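Local coordinates for Succinylglutamatedesuccinylase/aspartoacylase (Rhodobacter sphaeroides 2.4.1, PDB 3CDX), which probably hydrolyses amide bonds other than peptide bonds as a metal-dependent enzyme of the succinylglutamate desuccinylase/aspartoacylase family, and holds a calcium ion in this crystal, at residues Gly61-Glu66 against Asp103-Pro108; Gly39-Pro44 against Val95-Ile100. All coordinates share one frame; numbering follows the deposited sequence.

Interaction 1: Gly61-Glu66 against Asp103-Pro108. With CA (calcium ion), chain G.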
ATOM      1  N   GLY A  61      11.915   5.813 -23.140  1.00 22.42           N
ATOM      2  CA  GLY A  61      11.476   5.805 -21.739  1.00 22.55           C
ATOM      3  C   GLY A  61      10.026   6.221 -21.574  1.00 23.21           C
ATOM      4  O   GLY A  61       9.629   6.711 -20.525  1.00 22.52           O
ATOM      5  N   VAL A  62       9.218   5.992 -22.615  1.00 23.63           N
ATOM      6  CA  VAL A  62       7.776   6.183 -22.501  1.00 24.16           C
ATOM      7  C   VAL A  62       7.251   5.225 -21.437  1.00 23.76           C
ATOM      8  O   VAL A  62       6.328   5.557 -20.698  1.00 22.71           O
ATOM      9  CB  VAL A  62       7.092   6.002 -23.880  1.00 23.95           C
ATOM     10  CG1 VAL A  62       5.589   5.674 -23.752  1.00 25.11           C
ATOM     11  CG2 VAL A  62       7.325   7.285 -24.730  1.00 24.63           C
ATOM     12  N   HIS A  63       7.866   4.035 -21.376  1.00 24.30           N
ATOM     13  CA  HIS A  63       7.719   3.106 -20.268  1.00 24.15           C
ATOM     14  C   HIS A  63       9.011   3.106 -19.473  1.00 24.96           C
ATOM     15  O   HIS A  63      10.101   3.066 -20.043  1.00 24.84           O
ATOM     16  CB  HIS A  63       7.354   1.698 -20.776  1.00 25.32           C
ATOM     17  CG  HIS A  63       5.959   1.616 -21.331  1.00 23.88           C
ATOM     18  ND1 HIS A  63       5.660   0.981 -22.516  1.00 23.58           N
ATOM     19  CD2 HIS A  63       4.784   2.119 -20.874  1.00 22.98           C
ATOM     20  CE1 HIS A  63       4.365   1.094 -22.773  1.00 21.86           C
ATOM     21  NE2 HIS A  63       3.806   1.770 -21.784  1.00 21.09           N
ATOM     22  N   GLY A  64       8.894   3.222 -18.159  1.00 24.96           N
ATOM     23  CA  GLY A  64      10.065   3.429 -17.322  1.00 23.64           C
ATOM     24  C   GLY A  64      11.059   2.274 -17.323  1.00 22.89           C
ATOM     25  O   GLY A  64      12.264   2.497 -17.088  1.00 22.51           O
ATOM     26  N   ASP A  65      10.563   1.066 -17.586  1.00 22.49           N
ATOM     27  CA  ASP A  65      11.386  -0.160 -17.560  1.00 24.09           C
ATOM     28  C   ASP A  65      11.915  -0.591 -18.943  1.00 24.09           C
ATOM     29  O   ASP A  65      12.361  -1.711 -19.128  1.00 25.29           O
ATOM     30  CB  ASP A  65      10.619  -1.330 -16.901  1.00 24.56           C
ATOM     31  CG  ASP A  65       9.324  -1.699 -17.636  1.00 25.21           C
ATOM     32  OD1 ASP A  65       8.820  -0.935 -18.487  1.00 23.43           O
ATOM     33  OD2 ASP A  65       8.775  -2.763 -17.323  1.00 25.71           O
ATOM     34  N   GLU A  66      11.828   0.290 -19.925  1.00 23.63           N
ATOM     35  CA  GLU A  66      12.324  -0.058 -21.248  1.00 23.41           C
ATOM     36  C   GLU A  66      13.536   0.806 -21.503  1.00 22.66           C
ATOM     37  O   GLU A  66      13.388   1.963 -21.812  1.00 22.90           O
ATOM     38  CB  GLU A  66      11.223   0.135 -22.263  1.00 22.15           C
ATOM     39  CG  GLU A  66      10.097  -0.789 -21.960  1.00 25.54           C
ATOM     40  CD  GLU A  66       8.888  -0.578 -22.810  1.00 27.80           C
ATOM     41  OE1 GLU A  66       8.981   0.179 -23.817  1.00 27.67           O
ATOM     42  OE2 GLU A  66       7.839  -1.162 -22.432  1.00 27.35           O
ATOM     43  N   ASP A 103      11.269   2.284 -12.094  1.00 22.87           N
ATOM     44  CA  ASP A 103      11.592   1.130 -12.951  1.00 23.73           C
ATOM     45  C   ASP A 103      10.343   0.337 -13.303  1.00 23.13           C
ATOM     46  O   ASP A 103      10.342  -0.891 -13.287  1.00 23.42           O
ATOM     47  CB  ASP A 103      12.712   0.229 -12.363  1.00 23.88           C
ATOM     48  CG  ASP A 103      13.288  -0.787 -13.397  1.00 26.39           C
ATOM     49  OD1 ASP A 103      13.000  -0.671 -14.602  1.00 27.09           O
ATOM     50  OD2 ASP A 103      14.078  -1.686 -13.021  1.00 32.02           O
ATOM     51  N   THR A 104       9.258   1.032 -13.636  1.00 23.93           N
ATOM     52  CA  THR A 104       8.024   0.319 -13.948  1.00 24.75           C
ATOM     53  C   THR A 104       7.453   0.758 -15.288  1.00 23.90           C
ATOM     54  O   THR A 104       7.762   1.833 -15.774  1.00 24.47           O
ATOM     55  CB  THR A 104       6.914   0.495 -12.825  1.00 24.11           C
ATOM     56  OG1 THR A 104       6.661   1.885 -12.633  1.00 27.10           O
ATOM     57  CG2 THR A 104       7.372  -0.093 -11.499  1.00 25.16           C
ATOM     58  N   ARG A 105       6.592  -0.092 -15.849  1.00 24.64           N
ATOM     59  CA  ARG A 105       5.794   0.223 -17.032  1.00 23.76           C
ATOM     60  C   ARG A 105       4.741   1.275 -16.709  1.00 24.52           C
ATOM     61  O   ARG A 105       4.626   2.267 -17.454  1.00 25.14           O
ATOM     62  CB  ARG A 105       5.101  -1.036 -17.533  1.00 23.78           C
ATOM     63  CG  ARG A 105       4.437  -0.846 -18.883  1.00 23.60           C
ATOM     64  CD  ARG A 105       3.718  -2.135 -19.281  1.00 24.63           C
ATOM     65  NE  ARG A 105       2.941  -1.958 -20.505  1.00 23.79           N
ATOM     66  CZ  ARG A 105       3.433  -2.107 -21.727  1.00 27.21           C
ATOM     67  NH1 ARG A 105       4.712  -2.428 -21.902  1.00 29.65           N
ATOM     68  NH2 ARG A 105       2.655  -1.924 -22.776  1.00 28.97           N
ATOM     69  N   LEU A 106       3.965   1.046 -15.628  1.00 24.06           N
ATOM     70  CA  LEU A 106       2.873   1.929 -15.201  1.00 24.46           C
ATOM     71  C   LEU A 106       3.425   3.037 -14.341  1.00 24.56           C
ATOM     72  O   LEU A 106       4.478   2.867 -13.698  1.00 24.35           O
ATOM     73  CB  LEU A 106       1.813   1.159 -14.353  1.00 25.11           C
ATOM     74  CG  LEU A 106       1.240  -0.154 -14.934  1.00 27.45           C
ATOM     75  CD1 LEU A 106      -0.012  -0.626 -14.166  1.00 28.04           C
ATOM     76  CD2 LEU A 106       0.956  -0.023 -16.397  1.00 30.51           C
ATOM     77  N   SER A 107       2.712   4.161 -14.314  1.00 24.12           N
ATOM     78  CA  SER A 107       3.124   5.339 -13.561  1.00 24.95           C
ATOM     79  C   SER A 107       2.893   5.186 -12.067  1.00 25.61           C
ATOM     80  O   SER A 107       1.774   4.892 -11.654  1.00 24.58           O
ATOM     81  CB  SER A 107       2.313   6.543 -14.026  1.00 25.33           C
ATOM     82  OG  SER A 107       2.721   7.733 -13.368  1.00 27.45           O
ATOM     83  N   PRO A 108       3.922   5.460 -11.243  1.00 25.86           N
ATOM     84  CA  PRO A 108       3.631   5.426  -9.794  1.00 26.59           C
ATOM     85  C   PRO A 108       2.881   6.704  -9.338  1.00 27.57           C
ATOM     86  O   PRO A 108       2.534   6.825  -8.162  1.00 28.22           O
ATOM     87  CB  PRO A 108       5.041   5.404  -9.148  1.00 26.55           C
ATOM     88  CG  PRO A 108       5.874   6.218 -10.131  1.00 27.21           C
ATOM     89  CD  PRO A 108       5.320   5.838 -11.527  1.00 25.12           C
TER
HETATM   90 CA    CA G 401       6.795  -0.078 -24.315  1.00 51.54          CA
HETATM   91  O   HOH W   1       7.147  -2.184 -20.159  1.00 24.20           O
HETATM   92  O   HOH W   2       7.117  -2.858 -15.158  1.00 26.20           O
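Two of the three protein ligands of the calcium site, His63 and Glu66, lie beside Arg105, which stacks on one face of the His63 ring. His63 ND1 lies 2.4 Å from the calcium, and Glu66 chelates it through both OE1 and OE2; His149 completes the protein ligands. The guanidinium of Arg105 and the ring have centres 3.9 Å apart and planes 29° apart, with CG on the same face, a CH-pi contact 3.8 Å from the ring centroid. Arg105 CG stands anti to the backbone N (chi1 -171°), and the chain, extended from CG to NE, runs alongside the histidine, pointing the same way. His-X-X-Glu followed by a distant histidine is the zinc-binding pattern of the M14 metallocarboxypeptidase-like family, consistent with the zinc cofactor assigned to this protein. Asp113 anchors both stacked groups, accepting from His63 NE2 and forming a salt bridge with Arg105 NE. One water lies 2.6 Å from Glu66 OE2, 2.7 Å from Asp65 OD1 and 3.0 Å from Arg105 NH1; a second joins Asp65 OD2 to Arg105 N. An alanine in place of Arg105 would probably leave Asp113 without its salt-bridge partner, that ring face without its stack, and the first water without its NH1 donor. Asp65 OD2 also hydrogen-bonds His153 ND1.

Interaction 2: Gly39-Pro44 against Val95-Ile100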
ATOM      1  N   GLY A  39       5.459  20.960  -6.629  1.00 26.91           N
ATOM      2  CA  GLY A  39       6.616  20.208  -7.119  1.00 27.70           C
ATOM      3  C   GLY A  39       6.591  20.062  -8.632  1.00 28.52           C
ATOM      4  O   GLY A  39       5.539  20.261  -9.273  1.00 27.99           O
ATOM      5  N   THR A  40       7.743  19.702  -9.205  1.00 29.18           N
ATOM      6  CA  THR A  40       7.883  19.547 -10.654  1.00 30.62           C
ATOM      7  C   THR A  40       8.740  18.312 -10.966  1.00 31.43           C
ATOM      8  O   THR A  40       9.627  17.939 -10.179  1.00 32.41           O
ATOM      9  CB  THR A  40       8.553  20.792 -11.360  1.00 31.69           C
ATOM     10  OG1 THR A  40       9.933  20.884 -11.003  1.00 35.10           O
ATOM     11  CG2 THR A  40       7.892  22.124 -11.018  1.00 29.96           C
ATOM     12  N   VAL A  41       8.486  17.666 -12.099  1.00 30.02           N
ATOM     13  CA  VAL A  41       9.420  16.674 -12.589  1.00 29.63           C
ATOM     14  C   VAL A  41      10.077  17.231 -13.870  1.00 28.69           C
ATOM     15  O   VAL A  41       9.392  17.707 -14.781  1.00 28.38           O
ATOM     16  CB  VAL A  41       8.723  15.291 -12.775  1.00 30.26           C
ATOM     17  CG1 VAL A  41       7.588  15.436 -13.642  1.00 32.07           C
ATOM     18  CG2 VAL A  41       9.656  14.261 -13.378  1.00 31.39           C
ATOM     19  N   GLU A  42      11.400  17.180 -13.924  1.00 27.66           N
ATOM     20  CA  GLU A  42      12.156  17.644 -15.083  1.00 27.98           C
ATOM     21  C   GLU A  42      12.331  16.527 -16.112  1.00 26.82           C
ATOM     22  O   GLU A  42      12.900  15.452 -15.821  1.00 25.79           O
ATOM     23  CB  GLU A  42      13.523  18.182 -14.645  1.00 27.38           C
ATOM     24  CG  GLU A  42      13.398  19.521 -13.894  1.00 29.75           C
ATOM     25  CD  GLU A  42      14.658  19.960 -13.132  1.00 29.91           C
ATOM     26  OE1 GLU A  42      15.680  19.251 -13.112  1.00 30.67           O
ATOM     27  OE2 GLU A  42      14.600  21.040 -12.518  1.00 34.87           O
ATOM     28  N   ILE A  43      11.863  16.809 -17.324  1.00 26.36           N
ATOM     29  CA  ILE A  43      11.906  15.847 -18.406  1.00 25.04           C
ATOM     30  C   ILE A  43      12.988  16.337 -19.381  1.00 23.61           C
ATOM     31  O   ILE A  43      12.812  17.360 -20.037  1.00 22.56           O
ATOM     32  CB  ILE A  43      10.543  15.743 -19.152  1.00 25.26           C
ATOM     33  CG1 ILE A  43       9.338  15.640 -18.212  1.00 25.10           C
ATOM     34  CG2 ILE A  43      10.580  14.613 -20.248  1.00 25.14           C
ATOM     35  CD1 ILE A  43       9.022  14.303 -17.587  1.00 29.11           C
ATOM     36  N   PRO A  44      14.109  15.612 -19.475  1.00 23.72           N
ATOM     37  CA  PRO A  44      15.183  16.042 -20.400  1.00 24.11           C
ATOM     38  C   PRO A  44      14.792  16.143 -21.896  1.00 24.45           C
ATOM     39  O   PRO A  44      14.194  15.221 -22.454  1.00 23.05           O
ATOM     40  CB  PRO A  44      16.301  15.005 -20.174  1.00 23.16           C
ATOM     41  CG  PRO A  44      15.678  13.872 -19.419  1.00 23.54           C
ATOM     42  CD  PRO A  44      14.477  14.400 -18.702  1.00 23.58           C
ATOM     43  N   VAL A  95      11.122   9.975 -21.248  1.00 22.39           N
ATOM     44  CA  VAL A  95       9.887  10.743 -21.272  1.00 22.33           C
ATOM     45  C   VAL A  95       9.122  10.613 -19.921  1.00 22.42           C
ATOM     46  O   VAL A  95       8.758  11.611 -19.321  1.00 22.11           O
ATOM     47  CB  VAL A  95       8.980  10.261 -22.417  1.00 23.48           C
ATOM     48  CG1 VAL A  95       7.550  10.872 -22.296  1.00 22.89           C
ATOM     49  CG2 VAL A  95       9.579  10.635 -23.781  1.00 23.04           C
ATOM     50  N   ASN A  96       8.895   9.383 -19.469  1.00 22.07           N
ATOM     51  CA  ASN A  96       8.073   9.107 -18.293  1.00 22.45           C
ATOM     52  C   ASN A  96       8.962   9.013 -17.067  1.00 22.26           C
ATOM     53  O   ASN A  96       9.180   7.920 -16.504  1.00 23.33           O
ATOM     54  CB  ASN A  96       7.317   7.796 -18.555  1.00 22.84           C
ATOM     55  CG  ASN A  96       6.117   7.592 -17.635  1.00 23.82           C
ATOM     56  OD1 ASN A  96       5.907   8.343 -16.669  1.00 25.67           O
ATOM     57  ND2 ASN A  96       5.331   6.546 -17.925  1.00 21.56           N
ATOM     58  N   MET A  97       9.511  10.153 -16.664  1.00 22.36           N
ATOM     59  CA  MET A  97      10.487  10.193 -15.565  1.00 22.78           C
ATOM     60  C   MET A  97      10.063   9.505 -14.264  1.00 22.78           C
ATOM     61  O   MET A  97      10.843   8.745 -13.689  1.00 21.72           O
ATOM     62  CB  MET A  97      10.923  11.629 -15.275  1.00 23.53           C
ATOM     63  CG  MET A  97      12.141  12.070 -16.145  1.00 27.25           C
ATOM     64  SD  MET A  97      13.630  11.006 -15.967  1.00 27.03           S
ATOM     65  CE  MET A  97      13.924  10.863 -14.274  1.00 26.55           C
ATOM     66  N   PRO A  98       8.808   9.734 -13.802  1.00 23.19           N
ATOM     67  CA  PRO A  98       8.436   8.993 -12.564  1.00 22.56           C
ATOM     68  C   PRO A  98       8.471   7.466 -12.695  1.00 22.36           C
ATOM     69  O   PRO A  98       8.855   6.761 -11.741  1.00 22.20           O
ATOM     70  CB  PRO A  98       7.013   9.507 -12.246  1.00 23.16           C
ATOM     71  CG  PRO A  98       6.900  10.874 -13.024  1.00 23.65           C
ATOM     72  CD  PRO A  98       7.722  10.638 -14.277  1.00 22.80           C
ATOM     73  N   ALA A  99       8.068   6.938 -13.846  1.00 22.19           N
ATOM     74  CA  ALA A  99       8.075   5.478 -14.042  1.00 22.12           C
ATOM     75  C   ALA A  99       9.497   4.968 -14.239  1.00 22.44           C
ATOM     76  O   ALA A  99       9.814   3.808 -13.926  1.00 22.12           O
ATOM     77  CB  ALA A  99       7.191   5.090 -15.246  1.00 21.40           C
ATOM     78  N   ILE A 100      10.341   5.833 -14.802  1.00 23.04           N
ATOM     79  CA  ILE A 100      11.768   5.549 -14.951  1.00 23.92           C
ATOM     80  C   ILE A 100      12.389   5.364 -13.547  1.00 24.92           C
ATOM     81  O   ILE A 100      13.095   4.375 -13.279  1.00 24.02           O
ATOM     82  CB  ILE A 100      12.449   6.669 -15.777  1.00 23.38           C
ATOM     83  CG1 ILE A 100      12.037   6.530 -17.240  1.00 23.47           C
ATOM     84  CG2 ILE A 100      14.006   6.635 -15.651  1.00 23.81           C
ATOM     85  CD1 ILE A 100      12.576   7.641 -18.153  1.00 23.00           C
TER
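The first residues of strand 40-50 pack against the first turn of helix 97-102 in an apolar strand-to-helix contact, with Met97 set against Val41, Ile43 and Pro44. The short segments run in nearly opposing directions, 149° apart from CA 41-44 to CA 95-98, and bury 237 Å² between them. Val41 points CB toward the helix, and its CG2, anti to the backbone N, presses on Met97 CB at 3.5 Å, a tight pair for two carbons; the two side chains cross at a slant. The same methyl reaches Pro98 CD at 4.2 Å. Ile43 and Met97 pass alongside in opposite senses, bringing Ile43 CD1 to 4.0 Å from Met97 CB. Farther along the methionine, Met97 CG lies 3.5 Å from Glu42 O, a backbone carbonyl of the strand. Pro44 crosses Met97 at about a right angle, Pro44 CD lying 4.2 Å from Met97 CG. Phe126 of helix 126-138 touches both Val41 and Pro98. Glu301 and Val300 of the third subunit pack on Met97 and Pro44 respectively, so the contact borders a subunit interface. At the helix start, Asn96 centres an inverse gamma turn, whose Met97 N to Val95 O bond is weak. The same Val95 O sits against the Ile43 side chain, 3.2 Å from Ile43 CD1.

The two contacts alternate along the chain, their centres 11 Å apart, and share helix 97-102: interaction 2 meets its first turn, whereas 103-108 of interaction 1 follows its end, where Asp103 closes it with a Schellman motif. Two probable backbone hydrogen bonds join them directly, Thr104 N to Ala99 O at 2.8 Å and Asn96 N to Gly61 O at 3.0 Å. Asn96 ND2 also bonds to Val62 O, so the residue before the helix is tied to the loop that carries the calcium ligands. Packing adds Gly64 CA against Ile100 CG1 at 3.7 Å. The side chain of Val95 stays about 11 Å from the calcium, and interaction 2 supplies no metal ligand.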